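Local structure of glucose-1-phosphate uridylyltransferase (Sphingomonas elodea, 2UX8) at residues L40-D44 / A273-A278; G162-I166 / Y216-V222; V190-V194 / F252-Q258; E221-L226 / A242-M246. The protein probably catalyses the reaction of alpha-D-glucose 1-phosphate with UTP to give UDP-glucose and diphosphate, as a nucleotidyltransferase of the UDPGP type 2 family. Residues are numbered along the deposited sequence.

Contact 1 of 4, residues L40-D44 / A273-A278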
loop_
_atom_site.group_PDB
_atom_site.type_symbol
_atom_site.label_atom_id
_atom_site.label_comp_id
_atom_site.label_asym_id
_atom_site.label_seq_id
_atom_site.Cartn_x
_atom_site.Cartn_y
_atom_site.Cartn_z
ATOM N N LEU C 40 14.816 3.754 8.267
ATOM C CA LEU C 40 15.835 4.788 8.127
ATOM C C LEU C 40 17.148 4.068 7.889
ATOM O O LEU C 40 17.443 3.052 8.522
ATOM C CB LEU C 40 15.926 5.674 9.371
ATOM C CG LEU C 40 14.715 6.576 9.632
ATOM C CD1 LEU C 40 15.062 7.602 10.694
ATOM C CD2 LEU C 40 14.317 7.285 8.358
ATOM N N PRO C 41 17.949 4.578 6.958
ATOM C CA PRO C 41 19.236 3.954 6.632
ATOM C C PRO C 41 20.446 4.356 7.440
ATOM O O PRO C 41 20.610 5.528 7.781
ATOM C CB PRO C 41 19.428 4.323 5.170
ATOM C CG PRO C 41 18.860 5.736 5.138
ATOM C CD PRO C 41 17.611 5.650 6.004
ATOM N N VAL C 42 21.291 3.380 7.761
ATOM C CA VAL C 42 22.506 3.748 8.424
ATOM C C VAL C 42 23.541 4.057 7.357
ATOM O O VAL C 42 24.403 4.764 7.627
ATOM C CB VAL C 42 23.049 2.722 9.420
ATOM C CG1 VAL C 42 24.490 3.066 9.767
ATOM C CG2 VAL C 42 22.240 2.792 10.705
ATOM N N VAL C 43 23.542 3.561 6.153
ATOM C CA VAL C 43 24.544 4.104 5.234
ATOM C C VAL C 43 23.853 3.741 3.964
ATOM O O VAL C 43 23.515 4.569 3.135
ATOM C CB VAL C 43 25.920 3.391 5.303
ATOM C CG1 VAL C 43 26.711 3.718 4.065
ATOM C CG2 VAL C 43 26.713 3.857 6.518
ATOM N N ASP C 44 23.593 2.458 3.855
ATOM C CA ASP C 44 22.911 1.964 2.695
ATOM C C ASP C 44 21.979 0.825 3.023
ATOM O O ASP C 44 21.446 0.186 2.126
ATOM C CB ASP C 44 23.905 1.559 1.610
ATOM C CG ASP C 44 24.997 0.675 2.125
ATOM O OD1 ASP C 44 25.044 0.464 3.338
ATOM O OD2 ASP C 44 25.814 0.194 1.326
ATOM N N ALA C 273 26.009 6.999 14.223
ATOM C CA ALA C 273 26.090 5.657 13.657
ATOM C C ALA C 273 26.483 5.716 12.184
ATOM O O ALA C 273 27.362 4.967 11.743
ATOM C CB ALA C 273 24.761 4.930 13.806
ATOM N N ASN C 274 25.834 6.605 11.432
ATOM C CA ASN C 274 26.108 6.780 10.006
ATOM C C ASN C 274 27.573 7.110 9.767
ATOM O O ASN C 274 28.202 6.597 8.845
ATOM C CB ASN C 274 25.250 7.914 9.443
ATOM C CG ASN C 274 23.920 7.430 8.898
ATOM O OD1 ASN C 274 23.832 7.030 7.739
ATOM N ND2 ASN C 274 22.879 7.458 9.734
ATOM N N LEU C 275 28.108 7.983 10.601
ATOM C CA LEU C 275 29.490 8.390 10.477
ATOM C C LEU C 275 30.442 7.228 10.760
ATOM O O LEU C 275 31.403 6.984 10.014
ATOM C CB LEU C 275 29.763 9.535 11.444
ATOM C CG LEU C 275 31.211 9.982 11.537
ATOM C CD1 LEU C 275 31.723 10.331 10.151
ATOM C CD2 LEU C 275 31.301 11.165 12.479
ATOM N N ALA C 276 30.165 6.519 11.849
ATOM C CA ALA C 276 30.978 5.391 12.261
ATOM C C ALA C 276 31.073 4.349 11.170
ATOM O O ALA C 276 32.158 3.908 10.814
ATOM C CB ALA C 276 30.400 4.765 13.522
ATOM N N VAL C 277 29.929 3.948 10.640
ATOM C CA VAL C 277 29.901 2.937 9.592
ATOM C C VAL C 277 30.572 3.426 8.316
ATOM O O VAL C 277 31.277 2.674 7.662
ATOM C CB VAL C 277 28.446 2.502 9.293
ATOM C CG1 VAL C 277 28.410 1.449 8.190
ATOM C CG2 VAL C 277 27.814 1.957 10.564
ATOM N N ALA C 278 30.360 4.685 7.961
ATOM C CA ALA C 278 30.978 5.224 6.758
ATOM C C ALA C 278 32.501 5.234 6.915
ATOM O O ALA C 278 33.215 4.987 5.954
ATOM C CB ALA C 278 30.453 6.630 6.470
#
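Val42 and Val43, two consecutive residues of the loop that leads into helix 47-57, meet one face of helix 267-279. With both in the t rotamer, as is Val277 opposite them, each loop valine presents one methyl to Val277: Val42 CG1 lies 3.6 Å from Val277 CG2, and Val43 CG2 lies 3.4 Å from Val277 CG1. Val277 thus touches one neighbour with each branch. One turn earlier Ala273 CB sits 4.5 Å from Val42 CG1, at the edge of contact. Asn274, with chi1 at -91° between the usual wells, swings its amide toward the loop, but its ND2 is hydrogen-bonded back to Phe270 O within its own helix, and no hydrogen bond joins the two segments. Phe143 and Tyr50 pack on Val42 and Val277, and Pro41 meets Pro41 of a second subunit, so the loop runs on into a subunit interface. Polar groups add little here: the loop is held against the helix by close-packed, buried methyl groups.

Contact 2 of 4, residues G162-I166 / Y216-V222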
loop_
_atom_site.group_PDB
_atom_site.type_symbol
_atom_site.label_atom_id
_atom_site.label_comp_id
_atom_site.label_asym_id
_atom_site.label_seq_id
_atom_site.Cartn_x
_atom_site.Cartn_y
_atom_site.Cartn_z
ATOM N N GLY C 162 22.372 -21.147 29.191
ATOM C CA GLY C 162 20.940 -21.296 28.967
ATOM C C GLY C 162 20.114 -20.250 29.674
ATOM O O GLY C 162 20.635 -19.193 30.019
ATOM N N GLY C 163 18.832 -20.530 29.893
ATOM C CA GLY C 163 17.975 -19.572 30.578
ATOM C C GLY C 163 17.673 -18.302 29.794
ATOM O O GLY C 163 17.494 -18.346 28.583
ATOM N N ASN C 164 17.626 -17.168 30.489
ATOM C CA ASN C 164 17.329 -15.892 29.857
ATOM C C ASN C 164 18.534 -14.961 29.859
ATOM O O ASN C 164 19.287 -14.908 30.829
ATOM C CB ASN C 164 16.155 -15.220 30.575
ATOM C CG ASN C 164 15.012 -16.185 30.852
ATOM O OD1 ASN C 164 14.958 -16.810 31.913
ATOM N ND2 ASN C 164 14.103 -16.323 29.892
ATOM N N LEU C 165 18.719 -14.235 28.763
ATOM C CA LEU C 165 19.827 -13.305 28.648
ATOM C C LEU C 165 19.362 -11.986 28.047
ATOM O O LEU C 165 18.394 -11.935 27.282
ATOM C CB LEU C 165 20.940 -13.881 27.768
ATOM C CG LEU C 165 21.690 -15.151 28.177
ATOM C CD1 LEU C 165 20.957 -16.358 27.641
ATOM C CD2 LEU C 165 23.095 -15.132 27.598
ATOM N N ILE C 166 20.067 -10.919 28.404
ATOM C CA ILE C 166 19.768 -9.591 27.897
ATOM C C ILE C 166 21.076 -8.839 27.759
ATOM O O ILE C 166 22.031 -9.114 28.473
ATOM C CB ILE C 166 18.850 -8.808 28.855
ATOM C CG1 ILE C 166 19.429 -8.853 30.269
ATOM C CG2 ILE C 166 17.439 -9.383 28.819
ATOM C CD1 ILE C 166 18.691 -7.994 31.266
ATOM N N TYR C 216 17.356 -9.460 23.482
ATOM C CA TYR C 216 16.921 -10.465 24.451
ATOM C C TYR C 216 16.870 -11.887 23.900
ATOM O O TYR C 216 16.709 -12.116 22.698
ATOM C CB TYR C 216 15.504 -10.175 24.971
ATOM C CG TYR C 216 15.178 -8.758 25.408
ATOM C CD1 TYR C 216 15.190 -7.694 24.502
ATOM C CD2 TYR C 216 14.765 -8.497 26.715
ATOM C CE1 TYR C 216 14.796 -6.413 24.890
ATOM C CE2 TYR C 216 14.372 -7.222 27.107
ATOM C CZ TYR C 216 14.387 -6.190 26.194
ATOM O OH TYR C 216 13.975 -4.944 26.593
ATOM N N ILE C 217 16.997 -12.842 24.816
ATOM C CA ILE C 217 16.873 -14.261 24.521
ATOM C C ILE C 217 16.046 -14.733 25.698
ATOM O O ILE C 217 16.530 -14.772 26.821
ATOM C CB ILE C 217 18.198 -14.995 24.537
ATOM C CG1 ILE C 217 18.998 -14.627 23.293
ATOM C CG2 ILE C 217 17.946 -16.497 24.594
ATOM C CD1 ILE C 217 20.255 -15.449 23.091
ATOM N N LEU C 218 14.793 -15.076 25.446
ATOM C CA LEU C 218 13.898 -15.480 26.515
ATOM C C LEU C 218 13.337 -16.883 26.410
ATOM O O LEU C 218 13.232 -17.447 25.328
ATOM C CB LEU C 218 12.745 -14.489 26.584
ATOM C CG LEU C 218 13.257 -13.079 26.806
ATOM C CD1 LEU C 218 12.186 -12.109 26.416
ATOM C CD2 LEU C 218 13.692 -12.897 28.269
ATOM N N GLN C 219 12.962 -17.436 27.556
ATOM C CA GLN C 219 12.384 -18.770 27.606
ATOM C C GLN C 219 10.879 -18.646 27.470
ATOM O O GLN C 219 10.283 -17.653 27.898
ATOM C CB GLN C 219 12.751 -19.465 28.921
ATOM C CG GLN C 219 14.238 -19.743 29.039
ATOM C CD GLN C 219 14.734 -20.638 27.924
ATOM O OE1 GLN C 219 15.782 -20.399 27.334
ATOM N NE2 GLN C 219 13.981 -21.681 27.634
ATOM N N PRO C 220 10.248 -19.659 26.872
ATOM C CA PRO C 220 8.800 -19.687 26.655
ATOM C C PRO C 220 7.934 -19.365 27.872
ATOM O O PRO C 220 6.791 -18.931 27.717
ATOM C CB PRO C 220 8.558 -21.092 26.094
ATOM C CG PRO C 220 9.703 -21.892 26.647
ATOM C CD PRO C 220 10.856 -20.941 26.480
ATOM N N GLU C 221 8.470 -19.554 29.077
ATOM C CA GLU C 221 7.689 -19.265 30.273
ATOM C C GLU C 221 7.372 -17.776 30.338
ATOM O O GLU C 221 6.391 -17.367 30.961
ATOM C CB GLU C 221 8.430 -19.687 31.548
ATOM C CG GLU C 221 9.730 -20.468 31.353
ATOM C CD GLU C 221 9.551 -21.816 30.650
ATOM O OE1 GLU C 221 8.481 -22.450 30.817
ATOM O OE2 GLU C 221 10.496 -22.252 29.949
ATOM N N VAL C 222 8.195 -16.963 29.685
ATOM C CA VAL C 222 7.965 -15.521 29.688
ATOM C C VAL C 222 6.726 -15.167 28.876
ATOM O O VAL C 222 6.002 -14.233 29.222
ATOM C CB VAL C 222 9.172 -14.749 29.129
ATOM C CG1 VAL C 222 8.933 -13.248 29.287
ATOM C CG2 VAL C 222 10.447 -15.177 29.856
#
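This is an antiparallel strand pairing within the large mixed sheet, between the start of strand 164-170 and the end of strand 215-218. The short segments 164-166 and 216-218 run 4.8 Å apart at 170°. Leu165 and Ile217 form a hydrogen-bonded pair, with Leu165 N to Ile217 O and Ile217 N to Leu165 O both at 3.0 Å. Their side chains share one face, Leu165 CD1 lying 4.3 Å from Ile217 CG2, and Tyr158 of helix 150-161 packs over both. On the other face the non-hydrogen-bonded pair Ile166 and Tyr216 brings Ile166 CG2 to 3.5 Å from Tyr216 CD2, and Met243 also touches the tyrosine ring. Beyond the strand, the CA-to-CB bond of Gln219 points toward segment 162-166 as the chain turns into helix 221-228. Tyr216 belongs to the observed glucose 1-phosphate pocket and touches the bound sugar phosphate. A central sheet with helices packed against it and a sugar-phosphate site lined by its strands is characteristic of the GT-A-like nucleotidyltransferase fold.

Contact 3 of 4, residues V190-V194 / F252-Q258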
loop_
_atom_site.group_PDB
_atom_site.type_symbol
_atom_site.label_atom_id
_atom_site.label_comp_id
_atom_site.label_asym_id
_atom_site.label_seq_id
_atom_site.Cartn_x
_atom_site.Cartn_y
_atom_site.Cartn_z
ATOM N N VAL C 190 32.097 -11.778 30.782
ATOM C CA VAL C 190 31.151 -10.969 30.023
ATOM C C VAL C 190 29.742 -11.057 30.611
ATOM O O VAL C 190 28.905 -10.175 30.406
ATOM C CB VAL C 190 31.152 -11.429 28.542
ATOM C CG1 VAL C 190 29.738 -11.636 28.031
ATOM C CG2 VAL C 190 31.896 -10.413 27.697
ATOM N N LEU C 191 29.494 -12.128 31.350
ATOM C CA LEU C 191 28.201 -12.345 31.971
ATOM C C LEU C 191 28.150 -11.700 33.333
ATOM O O LEU C 191 29.180 -11.447 33.954
ATOM C CB LEU C 191 27.927 -13.837 32.120
ATOM C CG LEU C 191 27.804 -14.581 30.794
ATOM C CD1 LEU C 191 27.724 -16.081 31.026
ATOM C CD2 LEU C 191 26.578 -14.063 30.068
ATOM N N THR C 192 26.935 -11.442 33.791
ATOM C CA THR C 192 26.722 -10.837 35.084
ATOM C C THR C 192 25.295 -11.175 35.515
ATOM O O THR C 192 24.336 -10.847 34.830
ATOM C CB THR C 192 26.985 -9.302 35.014
ATOM O OG1 THR C 192 25.970 -8.601 35.735
ATOM C CG2 THR C 192 27.035 -8.815 33.567
ATOM N N GLU C 193 25.171 -11.874 36.638
ATOM C CA GLU C 193 23.876 -12.285 37.166
ATOM C C GLU C 193 22.907 -11.144 37.433
ATOM O O GLU C 193 23.281 -10.123 38.005
ATOM C CB GLU C 193 24.079 -13.071 38.462
ATOM C CG GLU C 193 24.433 -14.530 38.260
ATOM C CD GLU C 193 25.020 -15.168 39.502
ATOM O OE1 GLU C 193 24.710 -14.702 40.620
ATOM O OE2 GLU C 193 25.784 -16.144 39.354
ATOM N N VAL C 194 21.660 -11.321 37.015
ATOM C CA VAL C 194 20.629 -10.316 37.249
ATOM C C VAL C 194 19.821 -10.812 38.442
ATOM O O VAL C 194 19.154 -11.843 38.368
ATOM C CB VAL C 194 19.697 -10.146 36.012
ATOM C CG1 VAL C 194 19.375 -11.483 35.442
ATOM C CG2 VAL C 194 18.397 -9.437 36.403
ATOM N N PHE C 252 19.523 -16.276 34.741
ATOM C CA PHE C 252 19.283 -15.004 34.092
ATOM C C PHE C 252 20.539 -14.154 34.163
ATOM O O PHE C 252 20.985 -13.766 35.241
ATOM C CB PHE C 252 18.089 -14.306 34.734
ATOM C CG PHE C 252 17.364 -13.396 33.799
ATOM C CD1 PHE C 252 16.003 -13.166 33.945
ATOM C CD2 PHE C 252 18.048 -12.759 32.771
ATOM C CE1 PHE C 252 15.331 -12.314 33.078
ATOM C CE2 PHE C 252 17.387 -11.906 31.902
ATOM C CZ PHE C 252 16.022 -11.680 32.055
ATOM N N HIS C 253 21.113 -13.877 32.997
ATOM C CA HIS C 253 22.343 -13.108 32.924
ATOM C C HIS C 253 22.305 -11.918 31.986
ATOM O O HIS C 253 21.538 -11.881 31.020
ATOM C CB HIS C 253 23.479 -14.020 32.487
ATOM C CG HIS C 253 23.616 -15.246 33.325
ATOM N ND1 HIS C 253 24.162 -15.226 34.588
ATOM C CD2 HIS C 253 23.248 -16.527 33.094
ATOM C CE1 HIS C 253 24.126 -16.442 35.099
ATOM N NE2 HIS C 253 23.575 -17.250 34.213
ATOM N N GLY C 254 23.160 -10.949 32.290
ATOM C CA GLY C 254 23.280 -9.769 31.467
ATOM C C GLY C 254 24.539 -9.992 30.658
ATOM O O GLY C 254 25.530 -10.491 31.185
ATOM N N VAL C 255 24.500 -9.645 29.378
ATOM C CA VAL C 255 25.655 -9.812 28.515
ATOM C C VAL C 255 26.174 -8.455 28.057
ATOM O O VAL C 255 25.403 -7.609 27.616
ATOM C CB VAL C 255 25.297 -10.643 27.279
ATOM C CG1 VAL C 255 26.535 -10.891 26.453
ATOM C CG2 VAL C 255 24.659 -11.958 27.704
ATOM N N THR C 256 27.477 -8.236 28.182
ATOM C CA THR C 256 28.044 -6.977 27.737
ATOM C C THR C 256 28.582 -7.204 26.328
ATOM O O THR C 256 29.287 -8.177 26.058
ATOM C CB THR C 256 29.145 -6.475 28.692
ATOM O OG1 THR C 256 30.110 -7.506 28.894
ATOM C CG2 THR C 256 28.543 -6.093 30.032
ATOM N N PHE C 257 28.209 -6.301 25.436
ATOM C CA PHE C 257 28.570 -6.376 24.035
ATOM C C PHE C 257 29.994 -5.954 23.696
ATOM O O PHE C 257 30.461 -4.905 24.128
ATOM C CB PHE C 257 27.562 -5.539 23.236
ATOM C CG PHE C 257 27.819 -5.510 21.763
ATOM C CD1 PHE C 257 27.993 -6.695 21.048
ATOM C CD2 PHE C 257 27.852 -4.298 21.082
ATOM C CE1 PHE C 257 28.192 -6.674 19.667
ATOM C CE2 PHE C 257 28.050 -4.254 19.708
ATOM C CZ PHE C 257 28.219 -5.447 18.990
ATOM N N GLN C 258 30.670 -6.789 22.910
ATOM C CA GLN C 258 32.031 -6.521 22.467
ATOM C C GLN C 258 31.912 -5.675 21.207
ATOM O O GLN C 258 32.070 -6.168 20.083
ATOM C CB GLN C 258 32.728 -7.829 22.132
ATOM C CG GLN C 258 32.467 -8.902 23.146
ATOM C CD GLN C 258 33.463 -8.888 24.268
ATOM O OE1 GLN C 258 34.327 -9.756 24.337
ATOM N NE2 GLN C 258 33.361 -7.900 25.153
#
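Backbone hydrogen bonds come first, because they zip strand 191-198 to strand 252-256 in antiparallel fashion. The firm one runs from Gly254 N to Thr192 O at 2.8 Å; Val194 N donates to Phe252 O at 3.1 Å, though the position of that oxygen is less certain, and the return bond from Thr192 N to Gly254 O, 3.1 Å long, is bent and weak. Just ahead of the strand, Val190 O accepts twice from one residue, from Thr256 N at 3.3 Å and from Thr256 OG1, also at 3.3 Å. CA-H...O contacts fill in between: Leu191 CA is 3.3 Å from Gly254 O, and His253 CA is 3.6 Å from Thr192 O.

Among apolar side chains, Leu191 CD2 meets Val255 CG2 at 3.7 Å on the face where Glu193 and His253 also project, and Val190 CG1 meets Val255 CG1 at 3.6 Å. The aliphatic part of Glu193 lies against the edge of the imidazole, with Glu193 CG 3.7 Å from His253 CE1; its carboxylate OE1 makes a weak hydrogen bond to Thr186 OG1 on the adjoining strand 181-188.

The axes of the short segments make 142°, so the antiparallel pair is strongly twisted. Strand 252-256 bonds on its other side to strand 164-170, as an interior strand. The join to 191-198 is made mainly by main-chain hydrogen bonds, with valine and leucine packing added.

Contact 4 of 4, residues E221-L226 / A242-M246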
loop_
_atom_site.group_PDB
_atom_site.type_symbol
_atom_site.label_atom_id
_atom_site.label_comp_id
_atom_site.label_asym_id
_atom_site.label_seq_id
_atom_site.Cartn_x
_atom_site.Cartn_y
_atom_site.Cartn_z
ATOM N N GLU C 221 8.470 -19.554 29.077
ATOM C CA GLU C 221 7.689 -19.265 30.273
ATOM C C GLU C 221 7.372 -17.776 30.338
ATOM O O GLU C 221 6.391 -17.367 30.961
ATOM C CB GLU C 221 8.430 -19.687 31.548
ATOM C CG GLU C 221 9.730 -20.468 31.353
ATOM C CD GLU C 221 9.551 -21.816 30.650
ATOM O OE1 GLU C 221 8.481 -22.450 30.817
ATOM O OE2 GLU C 221 10.496 -22.252 29.949
ATOM N N VAL C 222 8.195 -16.963 29.685
ATOM C CA VAL C 222 7.965 -15.521 29.688
ATOM C C VAL C 222 6.726 -15.167 28.876
ATOM O O VAL C 222 6.002 -14.233 29.222
ATOM C CB VAL C 222 9.172 -14.749 29.129
ATOM C CG1 VAL C 222 8.933 -13.248 29.287
ATOM C CG2 VAL C 222 10.447 -15.177 29.856
ATOM N N MET C 223 6.492 -15.906 27.793
ATOM C CA MET C 223 5.310 -15.683 26.962
ATOM C C MET C 223 4.087 -15.990 27.815
ATOM O O MET C 223 3.153 -15.192 27.897
ATOM C CB MET C 223 5.316 -16.608 25.741
ATOM C CG MET C 223 5.961 -16.020 24.507
ATOM S SD MET C 223 4.970 -14.727 23.746
ATOM C CE MET C 223 5.445 -13.380 24.629
ATOM N N ARG C 224 4.113 -17.159 28.445
ATOM C CA ARG C 224 3.039 -17.614 29.315
ATOM C C ARG C 224 2.674 -16.553 30.336
ATOM O O ARG C 224 1.496 -16.279 30.565
ATOM C CB ARG C 224 3.468 -18.890 30.045
ATOM C CG ARG C 224 3.401 -20.156 29.204
ATOM C CD ARG C 224 3.860 -19.881 27.790
ATOM N NE ARG C 224 3.689 -21.018 26.891
ATOM C CZ ARG C 224 3.694 -20.913 25.566
ATOM N NH1 ARG C 224 3.855 -19.724 24.996
ATOM N NH2 ARG C 224 3.548 -21.994 24.810
ATOM N N ILE C 225 3.689 -15.959 30.951
ATOM C CA ILE C 225 3.465 -14.938 31.956
ATOM C C ILE C 225 2.833 -13.699 31.376
ATOM O O ILE C 225 2.083 -13.003 32.065
ATOM C CB ILE C 225 4.779 -14.585 32.655
ATOM C CG1 ILE C 225 5.085 -15.673 33.662
ATOM C CG2 ILE C 225 4.693 -13.250 33.363
ATOM C CD1 ILE C 225 6.352 -15.482 34.327
ATOM N N LEU C 226 3.142 -13.422 30.110
ATOM C CA LEU C 226 2.584 -12.261 29.420
ATOM C C LEU C 226 1.120 -12.522 29.075
ATOM O O LEU C 226 0.272 -11.648 29.254
ATOM C CB LEU C 226 3.372 -11.962 28.144
ATOM C CG LEU C 226 4.781 -11.396 28.316
ATOM C CD1 LEU C 226 5.452 -11.330 26.957
ATOM C CD2 LEU C 226 4.724 -10.019 28.948
ATOM N N ALA C 242 7.711 -9.096 33.634
ATOM C CA ALA C 242 7.486 -10.513 33.401
ATOM C C ALA C 242 8.773 -11.261 33.533
ATOM O O ALA C 242 8.785 -12.380 34.029
ATOM C CB ALA C 242 6.869 -10.755 32.029
ATOM N N MET C 243 9.861 -10.646 33.088
ATOM C CA MET C 243 11.168 -11.271 33.217
ATOM C C MET C 243 11.476 -11.411 34.703
ATOM O O MET C 243 12.051 -12.398 35.146
ATOM C CB MET C 243 12.226 -10.412 32.552
ATOM C CG MET C 243 11.938 -10.170 31.106
ATOM S SD MET C 243 13.324 -9.418 30.299
ATOM C CE MET C 243 12.935 -7.679 30.555
ATOM N N GLN C 244 11.087 -10.382 35.446
ATOM C CA GLN C 244 11.220 -10.290 36.893
ATOM C C GLN C 244 10.792 -11.601 37.533
ATOM O O GLN C 244 11.558 -12.264 38.235
ATOM C CB GLN C 244 10.280 -9.189 37.374
ATOM C CG GLN C 244 10.940 -7.948 37.887
ATOM C CD GLN C 244 11.544 -8.175 39.237
ATOM O OE1 GLN C 244 11.015 -8.948 40.026
ATOM N NE2 GLN C 244 12.647 -7.498 39.525
ATOM N N ARG C 245 9.542 -11.961 37.272
ATOM C CA ARG C 245 8.954 -13.166 37.830
ATOM C C ARG C 245 9.724 -14.420 37.525
ATOM O O ARG C 245 9.314 -15.510 37.906
ATOM C CB ARG C 245 7.510 -13.328 37.355
ATOM C CG ARG C 245 6.497 -12.671 38.262
ATOM C CD ARG C 245 5.404 -13.644 38.601
ATOM N NE ARG C 245 4.192 -13.341 37.861
ATOM C CZ ARG C 245 3.478 -14.247 37.209
ATOM N NH1 ARG C 245 3.867 -15.514 37.206
ATOM N NH2 ARG C 245 2.374 -13.886 36.572
ATOM N N MET C 246 10.841 -14.271 36.830
ATOM C CA MET C 246 11.636 -15.432 36.507
ATOM C C MET C 246 13.083 -15.311 36.889
ATOM O O MET C 246 13.972 -15.779 36.182
ATOM C CB MET C 246 11.494 -15.790 35.035
ATOM C CG MET C 246 10.108 -16.293 34.703
ATOM S SD MET C 246 10.019 -17.292 33.227
ATOM C CE MET C 246 11.624 -17.106 32.587
#
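Ile225 is the centrepiece of this packing between helix 221-228 and the end of helix 240-244, with 98 Å² of its surface buried by the partner segment. From chi1 m and chi2 t it reaches three residues: Ile225 CG2 lies 3.6 Å from Ala242 CB, Ile225 CD1 lies 3.9 Å from Met246 CG, and Ile225 CG1 sits over one face of the Arg245 guanidinium, 3.8 Å from Arg245 NH1.

Met246, second with 79 Å², stretches its side chain back toward the start of helix 221-228. Its sulfur, Met246 SD, is 3.3 Å from Glu221 CB, and its terminal methyl, Met246 CE, is 3.5 Å from Val222 CG2. The same side chain also touches Asn164, at the start of strand 164-170.

Ala242, with 68 Å², has one methyl that serves three neighbours. Besides Ile225, Ala242 CB is 3.8 Å from Leu226 CD2 and 4.2 Å from Val222 CG1, so a small residue lets the larger side chains close around it. Here the backbones come nearest, Ile225 CA and Ala242 CA being 6.2 Å apart. On the inner side, Met243 turns away to Tyr216 and Leu218 of strand 215-218.

No hydrogen bond crosses between the segments. The two helices are joined by aliphatic and thioether packing, which the flat guanidinium of Arg245 extends to the exposed edge.

In the fold
Contacts 2, 3 and 4 form one continuous region, whereas contact 1 stands apart, its centre 30 Å from that of contact 2 and across the centre of the chain. Contacts 2 and 3 join through adjacent strands of one sheet: Ile166 O is 2.7 Å from Val255 N, a probable hydrogen bond. Contact 4 shares Glu221 and Val222 with contact 2, and Met243 CE packs 3.8 Å from Tyr216 CE2. Contact 3 meets contact 4 where Phe252 CE1 lies 3.7 Å from Met243 CB. Tyr216 puts contact 2 at the bound glucose 1-phosphate, about 4 Å from its side chain; Phe252 and Leu226 side chains are about 10 and 11 Å from the ligand.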